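Cif-like 1 (PDB 7JQY) probably hydrolyses epoxides, as a Cif-like member of the alpha/beta hydrolase fold family from Burkholderia cenocepacia. Local coordinates at residues Ile117-Arg122 against Tyr130-Gln135; Met248-Leu253 against Asp265-Leu270; His284-Pro287 against Ala292-Thr295. The protein carries 1 engineered substitution. All coordinates share one frame; numbering follows the deposited sequence.

Contact 1. Residues Ile117-Arg122 against Tyr130-Gln135; sequences IHLVGR and YAYAAQ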
loop_
_atom_site.group_PDB
_atom_site.type_symbol
_atom_site.label_atom_id
_atom_site.label_comp_id
_atom_site.label_asym_id
_atom_site.label_seq_id
_atom_site.Cartn_x
_atom_site.Cartn_y
_atom_site.Cartn_z
ATOM N N ILE B 117 22.163 20.798 39.382
ATOM C CA ILE B 117 21.858 21.128 37.994
ATOM C C ILE B 117 20.790 22.211 37.990
ATOM O O ILE B 117 20.004 22.333 38.934
ATOM C CB ILE B 117 21.343 19.908 37.201
ATOM C CG1 ILE B 117 20.039 19.420 37.836
ATOM C CG2 ILE B 117 22.393 18.794 37.151
ATOM C CD1 ILE B 117 19.302 18.384 37.048
ATOM N N HIS B 118 20.797 23.031 36.947
ATOM C CA HIS B 118 19.620 23.806 36.576
ATOM C C HIS B 118 18.788 22.936 35.644
ATOM O O HIS B 118 19.336 22.138 34.873
ATOM C CB HIS B 118 20.012 25.107 35.881
ATOM C CG HIS B 118 20.923 25.972 36.694
ATOM N ND1 HIS B 118 20.460 26.881 37.624
ATOM C CD2 HIS B 118 22.275 26.056 36.731
ATOM C CE1 HIS B 118 21.486 27.496 38.186
ATOM N NE2 HIS B 118 22.598 27.015 37.660
ATOM N N LEU B 119 17.469 23.059 35.738
ATOM C CA LEU B 119 16.571 22.110 35.093
ATOM C C LEU B 119 15.484 22.857 34.335
ATOM O O LEU B 119 14.766 23.678 34.920
ATOM C CB LEU B 119 15.965 21.154 36.125
ATOM C CG LEU B 119 15.270 19.897 35.610
ATOM C CD1 LEU B 119 16.133 19.173 34.583
ATOM C CD2 LEU B 119 14.897 18.983 36.773
ATOM N N VAL B 120 15.349 22.551 33.044
ATOM C CA VAL B 120 14.356 23.148 32.157
ATOM C C VAL B 120 13.536 22.038 31.513
ATOM O O VAL B 120 14.101 21.085 30.964
ATOM C CB VAL B 120 15.020 24.004 31.064
ATOM C CG1 VAL B 120 13.949 24.756 30.257
ATOM C CG2 VAL B 120 16.050 24.946 31.666
ATOM N N GLY B 121 12.217 22.161 31.563
ATOM C CA GLY B 121 11.344 21.165 30.973
ATOM C C GLY B 121 10.122 21.796 30.341
ATOM O O GLY B 121 9.692 22.890 30.721
ATOM N N ARG B 122 9.566 21.089 29.354
ATOM C CA ARG B 122 8.302 21.458 28.725
ATOM C C ARG B 122 7.524 20.191 28.399
ATOM O O ARG B 122 8.098 19.106 28.257
ATOM C CB ARG B 122 8.505 22.314 27.456
ATOM C CG ARG B 122 8.926 21.548 26.202
ATOM C CD ARG B 122 8.775 22.413 24.948
ATOM N NE ARG B 122 7.399 22.858 24.766
ATOM C CZ ARG B 122 6.416 22.082 24.320
ATOM N NH1 ARG B 122 6.654 20.811 24.003
ATOM N NH2 ARG B 122 5.189 22.571 24.201
ATOM N N TYR B 130 9.557 18.322 37.172
ATOM C CA TYR B 130 8.934 18.561 38.469
ATOM C C TYR B 130 9.146 17.379 39.405
ATOM O O TYR B 130 9.502 17.559 40.575
ATOM C CB TYR B 130 7.438 18.844 38.306
ATOM C CG TYR B 130 6.711 18.817 39.632
ATOM C CD1 TYR B 130 6.895 19.830 40.566
ATOM C CD2 TYR B 130 5.867 17.764 39.966
ATOM C CE1 TYR B 130 6.242 19.805 41.790
ATOM C CE2 TYR B 130 5.219 17.726 41.182
ATOM C CZ TYR B 130 5.409 18.749 42.091
ATOM O OH TYR B 130 4.764 18.711 43.304
ATOM N N ALA B 131 8.939 16.159 38.899
ATOM C CA ALA B 131 9.155 14.963 39.711
ATOM C C ALA B 131 10.605 14.845 40.151
ATOM O O ALA B 131 10.882 14.320 41.232
ATOM C CB ALA B 131 8.728 13.714 38.941
ATOM N N TYR B 132 11.536 15.339 39.338
ATOM C CA TYR B 132 12.932 15.394 39.756
ATOM C C TYR B 132 13.090 16.309 40.963
ATOM O O TYR B 132 13.679 15.920 41.979
ATOM C CB TYR B 132 13.798 15.878 38.587
ATOM C CG TYR B 132 15.292 15.585 38.678
ATOM C CD1 TYR B 132 15.976 15.627 39.895
ATOM C CD2 TYR B 132 16.021 15.287 37.532
ATOM C CE1 TYR B 132 17.337 15.366 39.966
ATOM C CE2 TYR B 132 17.378 15.028 37.593
ATOM C CZ TYR B 132 18.029 15.066 38.809
ATOM O OH TYR B 132 19.381 14.813 38.853
ATOM N N ALA B 133 12.531 17.524 40.883
ATOM C CA ALA B 133 12.657 18.471 41.985
ATOM C C ALA B 133 11.902 18.005 43.220
ATOM O O ALA B 133 12.344 18.259 44.345
ATOM C CB ALA B 133 12.164 19.851 41.554
ATOM N N ALA B 134 10.782 17.303 43.038
ATOM C CA ALA B 134 10.010 16.862 44.195
ATOM C C ALA B 134 10.728 15.744 44.941
ATOM O O ALA B 134 10.683 15.690 46.175
ATOM C CB ALA B 134 8.619 16.403 43.762
ATOM N N GLN B 135 11.404 14.851 44.210
ATOM C CA GLN B 135 12.065 13.708 44.834
ATOM C C GLN B 135 13.451 14.041 45.380
ATOM O O GLN B 135 13.875 13.438 46.371
ATOM C CB GLN B 135 12.162 12.549 43.842
ATOM C CG GLN B 135 10.895 11.720 43.751
ATOM C CD GLN B 135 10.856 10.860 42.511
ATOM O OE1 GLN B 135 10.588 9.656 42.578
ATOM N NE2 GLN B 135 11.122 11.473 41.362
#
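I117 and L119 of strand 117-122 pack against Y132 of helix 124-135. The two elements open a beta-alpha-beta unit of the alpha/beta hydrolase fold, which closes with strand 140-146. L119 CA lies 8.7 Å from A133 CA.

The tight part is buried and made mostly by carbon-carbon packing. The two strand side chains divide Y132 between them. L119 takes its root: L119 CD2 lies 3.8 Å from Y132 CB and also touches Y132 CG and CD2. I117 takes the far end. I117 CD1 is 3.9 Å from Y132 CE2 and 4.0 Å from Y132 OH, so this methyl lies beside the phenol end of the ring. Both methyls reach the ring obliquely. I117 CG1 stands between the backbone N and the carbonyl carbon (chi1 62°), and from there CD1 extends to meet Y132 coming the other way. Y132 holds CG anti to its backbone N (chi1 -161°), which lays the ring along the strand past both residues. I105 and R106 of helix 98-111 add further packing on Y132.

Beyond L119 the side-chain contact stops. G121 has no side chain to offer, and R122 turns to other partners: a salt bridge with D147 and a hydrogen bond to Q59. G121 also belongs to a likely nucleophile elbow, where S123 is an engineered residue.

On the other side of the helix A134 and Q135 are partly exposed, though both still pack on F241 of helix 231-241. Q135 also folds its amide back onto its own helix. A131 O is gripped twice, by Q135 N at 3.1 Å and, from the opposite face of its carbonyl plane, by Q135 NE2 at 2.9 Å.

Contact 2. Residues Met248-Leu253 against Asp265-Leu270; sequences MPVLAL and DMAREL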
loop_
_atom_site.group_PDB
_atom_site.type_symbol
_atom_site.label_atom_id
_atom_site.label_comp_id
_atom_site.label_asym_id
_atom_site.label_seq_id
_atom_site.Cartn_x
_atom_site.Cartn_y
_atom_site.Cartn_z
ATOM N N MET B 248 13.271 25.577 45.904
ATOM C CA MET B 248 14.183 26.285 45.019
ATOM C C MET B 248 13.421 27.286 44.153
ATOM O O MET B 248 12.226 27.119 43.905
ATOM C CB MET B 248 14.960 25.285 44.157
ATOM C CG MET B 248 14.177 24.726 42.983
ATOM S SD MET B 248 12.940 23.507 43.486
ATOM C CE MET B 248 13.984 22.274 44.254
ATOM N N PRO B 249 14.103 28.317 43.649
ATOM C CA PRO B 249 13.432 29.275 42.758
ATOM C C PRO B 249 12.919 28.602 41.492
ATOM O O PRO B 249 13.577 27.734 40.909
ATOM C CB PRO B 249 14.529 30.299 42.442
ATOM C CG PRO B 249 15.506 30.175 43.553
ATOM C CD PRO B 249 15.483 28.730 43.965
ATOM N N VAL B 250 11.729 29.022 41.070
ATOM C CA VAL B 250 11.032 28.431 39.938
ATOM C C VAL B 250 10.611 29.539 38.988
ATOM O O VAL B 250 10.150 30.601 39.424
ATOM C CB VAL B 250 9.806 27.614 40.390
ATOM C CG1 VAL B 250 9.010 27.135 39.182
ATOM C CG2 VAL B 250 10.247 26.447 41.267
ATOM N N LEU B 251 10.796 29.298 37.691
ATOM C CA LEU B 251 10.382 30.202 36.624
ATOM C C LEU B 251 9.338 29.497 35.773
ATOM O O LEU B 251 9.521 28.325 35.421
ATOM C CB LEU B 251 11.578 30.627 35.765
ATOM C CG LEU B 251 11.302 31.393 34.466
ATOM C CD1 LEU B 251 10.816 32.799 34.753
ATOM C CD2 LEU B 251 12.550 31.422 33.578
ATOM N N ALA B 252 8.234 30.192 35.480
ATOM C CA ALA B 252 7.138 29.662 34.675
ATOM C C ALA B 252 6.957 30.524 33.430
ATOM O O ALA B 252 6.830 31.750 33.537
ATOM C CB ALA B 252 5.832 29.617 35.478
ATOM N N LEU B 253 6.934 29.886 32.253
ATOM C CA LEU B 253 6.832 30.595 30.978
ATOM C C LEU B 253 5.856 29.897 30.041
ATOM O O LEU B 253 5.778 28.667 30.020
ATOM C CB LEU B 253 8.191 30.699 30.282
ATOM C CG LEU B 253 9.342 31.351 31.037
ATOM C CD1 LEU B 253 10.655 31.111 30.291
ATOM C CD2 LEU B 253 9.090 32.832 31.219
ATOM N N ASP B 265 0.069 30.429 37.193
ATOM C CA ASP B 265 -0.838 29.938 38.231
ATOM C C ASP B 265 -0.542 28.491 38.602
ATOM O O ASP B 265 -0.546 28.126 39.783
ATOM C CB ASP B 265 -2.286 30.059 37.760
ATOM C CG ASP B 265 -2.625 31.454 37.280
ATOM O OD1 ASP B 265 -3.571 31.601 36.475
ATOM O OD2 ASP B 265 -1.925 32.407 37.689
ATOM N N MET B 266 -0.298 27.646 37.596
ATOM C CA MET B 266 -0.036 26.234 37.854
ATOM C C MET B 266 1.202 26.061 38.717
ATOM O O MET B 266 1.217 25.238 39.639
ATOM C CB MET B 266 0.120 25.497 36.523
ATOM C CG MET B 266 0.374 24.022 36.641
ATOM S SD MET B 266 2.114 23.592 36.779
ATOM C CE MET B 266 2.881 24.607 35.524
ATOM N N ALA B 267 2.246 26.845 38.447
ATOM C CA ALA B 267 3.494 26.704 39.186
ATOM C C ALA B 267 3.346 27.139 40.636
ATOM O O ALA B 267 4.049 26.618 41.512
ATOM C CB ALA B 267 4.600 27.513 38.511
ATOM N N ARG B 268 2.446 28.090 40.912
ATOM C CA ARG B 268 2.305 28.587 42.274
ATOM C C ARG B 268 1.626 27.585 43.187
ATOM O O ARG B 268 1.731 27.720 44.410
ATOM C CB ARG B 268 1.523 29.896 42.283
ATOM C CG ARG B 268 2.304 31.077 41.773
ATOM C CD ARG B 268 1.544 32.343 42.050
ATOM N NE ARG B 268 2.270 33.526 41.612
ATOM C CZ ARG B 268 1.757 34.443 40.802
ATOM N NH1 ARG B 268 0.514 34.305 40.344
ATOM N NH2 ARG B 268 2.486 35.495 40.450
ATOM N N GLU B 269 0.962 26.569 42.634
ATOM C CA GLU B 269 0.487 25.475 43.471
ATOM C C GLU B 269 1.593 24.496 43.831
ATOM O O GLU B 269 1.395 23.680 44.740
ATOM C CB GLU B 269 -0.635 24.688 42.785
ATOM C CG GLU B 269 -1.453 25.449 41.771
ATOM C CD GLU B 269 -2.457 24.548 41.069
ATOM O OE1 GLU B 269 -2.813 24.835 39.901
ATOM O OE2 GLU B 269 -2.881 23.543 41.683
ATOM N N LEU B 270 2.758 24.584 43.177
ATOM C CA LEU B 270 3.816 23.595 43.344
ATOM C C LEU B 270 5.020 24.102 44.108
ATOM O O LEU B 270 5.765 23.291 44.662
ATOM C CB LEU B 270 4.325 23.117 41.974
ATOM C CG LEU B 270 3.350 22.781 40.851
ATOM C CD1 LEU B 270 4.069 22.785 39.527
ATOM C CD2 LEU B 270 2.767 21.432 41.089
#
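A252 and A267 meet methyl to methyl, with A252 CB 3.9 Å from A267 CB. A252 sits on strand 250-255 and A267 on helix 262-268. Together with strand 274-279 they form the last beta-alpha-beta unit of the alpha/beta hydrolase sheet.

The apolar contacts are few and buried. With an alanine on each side, the backbones can come close: A252 CA and A267 CA are 6.5 Å apart. V250, two residues earlier on the same strand face, supplies the second touch. V250 CG1 is anti to its backbone N (chi1 174°), and it reaches A267 CB at a looser 4.5 Å. A267 CB thus meets both strand residues, closer to A252 than to V250. L251, between them, points the other way and packs on F301 of helix 291-303.

Polar links across the two segments are absent. Hydrogen bonding here is done by the backbone within the second segment, between residues three apart. L270 N donates to A267 O at 2.9 Å, and E269 N donates to M266 O at 3.3 Å.

Other polar groups find partners outside the two segments. E269 OE2 accepts from R154 N. On the strand, V250 O also accepts from R275 NH1, a side chain of the neighbouring strand.

In the sheet, strand 250-255 lies between parallel strands 140-146 and 274-279. Its backbone bonds to L143 and M145 on one and to R275 on the other. V274 of strand 274-279 also touches A267, while M145 packs on V250 and on L270. Helix 262-268 covers one face of this part of the sheet, and helix 291-303 covers the other.

Contact 3. Residues His284-Pro287 against Ala292-Thr295; sequences HWLP and AFLT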
loop_
_atom_site.group_PDB
_atom_site.type_symbol
_atom_site.label_atom_id
_atom_site.label_comp_id
_atom_site.label_asym_id
_atom_site.label_seq_id
_atom_site.Cartn_x
_atom_site.Cartn_y
_atom_site.Cartn_z
ATOM N N HIS B 284 2.239 27.392 21.504
ATOM C CA HIS B 284 2.476 26.335 22.473
ATOM C C HIS B 284 3.932 25.895 22.536
ATOM O O HIS B 284 4.343 25.335 23.559
ATOM C CB HIS B 284 1.584 25.140 22.128
ATOM C CG HIS B 284 1.559 24.065 23.168
ATOM N ND1 HIS B 284 0.902 24.207 24.373
ATOM C CD2 HIS B 284 2.087 22.818 23.172
ATOM C CE1 HIS B 284 1.032 23.096 25.077
ATOM N NE2 HIS B 284 1.753 22.239 24.374
ATOM N N TRP B 285 4.723 26.143 21.492
ATOM C CA TRP B 285 6.067 25.563 21.359
ATOM C C TRP B 285 7.123 26.642 21.575
ATOM O O TRP B 285 7.744 27.126 20.631
ATOM C CB TRP B 285 6.238 24.899 19.979
ATOM C CG TRP B 285 5.048 24.094 19.535
ATOM C CD1 TRP B 285 4.099 24.465 18.616
ATOM C CD2 TRP B 285 4.689 22.778 19.977
ATOM N NE1 TRP B 285 3.179 23.457 18.463
ATOM C CE2 TRP B 285 3.516 22.412 19.285
ATOM C CE3 TRP B 285 5.249 21.872 20.887
ATOM C CZ2 TRP B 285 2.879 21.181 19.487
ATOM C CZ3 TRP B 285 4.619 20.648 21.085
ATOM C CH2 TRP B 285 3.441 20.318 20.389
ATOM N N LEU B 286 7.363 26.975 22.841
ATOM C CA LEU B 286 8.262 28.084 23.154
ATOM C C LEU B 286 9.652 27.926 22.553
ATOM O O LEU B 286 10.135 28.888 21.932
ATOM C CB LEU B 286 8.322 28.288 24.673
ATOM C CG LEU B 286 7.797 29.650 25.139
ATOM C CD1 LEU B 286 8.000 29.806 26.638
ATOM C CD2 LEU B 286 8.467 30.791 24.376
ATOM N N PRO B 287 10.348 26.786 22.693
ATOM C CA PRO B 287 11.687 26.681 22.082
ATOM C C PRO B 287 11.679 26.788 20.564
ATOM O O PRO B 287 12.665 27.262 19.987
ATOM C CB PRO B 287 12.185 25.305 22.553
ATOM C CG PRO B 287 11.392 25.007 23.775
ATOM C CD PRO B 287 10.032 25.598 23.507
ATOM N N ALA B 292 14.330 33.397 21.328
ATOM C CA ALA B 292 14.950 34.637 21.776
ATOM C C ALA B 292 14.380 35.069 23.123
ATOM O O ALA B 292 15.124 35.446 24.036
ATOM C CB ALA B 292 14.757 35.727 20.723
ATOM N N PHE B 293 13.050 35.040 23.257
ATOM C CA PHE B 293 12.420 35.332 24.543
ATOM C C PHE B 293 12.846 34.325 25.602
ATOM O O PHE B 293 13.160 34.694 26.741
ATOM C CB PHE B 293 10.902 35.311 24.382
ATOM C CG PHE B 293 10.150 35.350 25.682
ATOM C CD1 PHE B 293 9.837 34.181 26.362
ATOM C CD2 PHE B 293 9.724 36.564 26.211
ATOM C CE1 PHE B 293 9.141 34.222 27.561
ATOM C CE2 PHE B 293 9.022 36.611 27.405
ATOM C CZ PHE B 293 8.728 35.445 28.079
ATOM N N LEU B 294 12.864 33.043 25.237
ATOM C CA LEU B 294 13.179 31.994 26.193
ATOM C C LEU B 294 14.620 32.091 26.643
ATOM O O LEU B 294 14.923 31.968 27.839
ATOM C CB LEU B 294 12.921 30.635 25.556
ATOM C CG LEU B 294 13.332 29.417 26.365
ATOM C CD1 LEU B 294 12.627 29.475 27.700
ATOM C CD2 LEU B 294 12.966 28.157 25.594
ATOM N N THR B 295 15.525 32.297 25.692
ATOM C CA THR B 295 16.927 32.379 26.049
ATOM C C THR B 295 17.133 33.542 26.993
ATOM O O THR B 295 17.897 33.439 27.965
ATOM C CB THR B 295 17.803 32.497 24.798
ATOM O OG1 THR B 295 17.868 31.214 24.174
ATOM C CG2 THR B 295 19.220 32.924 25.142
#
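The ring of F293 is met obliquely by L286, whose CD2 lies 4.2 Å from F293 CD1. F293 also packs on A277 and A279 of strand 274-279. Two more flat groups lie further back along 284-287. H284 CD2 sits 3.8 Å above one face of the W285 indole, offset toward its rim. In turn, W285 CZ3 lies in the plane of the H284 ring, at its edge. W285 also stacks with the ring of Y195, and its NE1 donates to Y195 O. H284 ND1 bonds to S258 OG.

L286 and P287 begin helix 286-289, while 292-295 lies in helix 291-303; the two helices are consecutive in the C-terminal part of the alpha/beta hydrolase fold. W285 is the N-cap residue of the first. Before the second, N290 OD1 accepts from F293 N.

L286 and L294 both point into the join. L286 has an unusual chi1 of -117°, away from the staggered positions, and it sends CD2 to the F293 ring. F293 carries CG anti to its backbone N (chi1 169°), which brings the ring back toward L286. Beside this pair, L294 CD2 rests on P287, 4.0 Å from P287 CG and equally near P287 CA. L253 of the sheet touches L286, F293 and L294.

All the cross-segment contacts are apolar, made of methyls, a proline ring and a phenyl ring. Across these segments the join is therefore not directional; it adds to the short chain link through N290.

Overall arrangement
Contacts 1 and 2 lie side by side under the same sheet, their centres about 11 Å apart. They touch through Y130 CE1 and L270 CB, 3.8 Å apart. Contact 3 joins the loop after strand 274-279 to helix 291-303, which covers the other face. Its centre is about 18 Å from that of contact 1 and 17 Å from that of contact 2. L253 joins contact 2 to it, with L253 CD1 3.6 Å from L294 CD1. R122 joins contact 1 to it through a probable hydrogen bond, R122 NH2 to H284 O, 3.0 Å. This bond lies next to the probable active site, since R122 immediately precedes the engineered S123 of the likely nucleophile elbow.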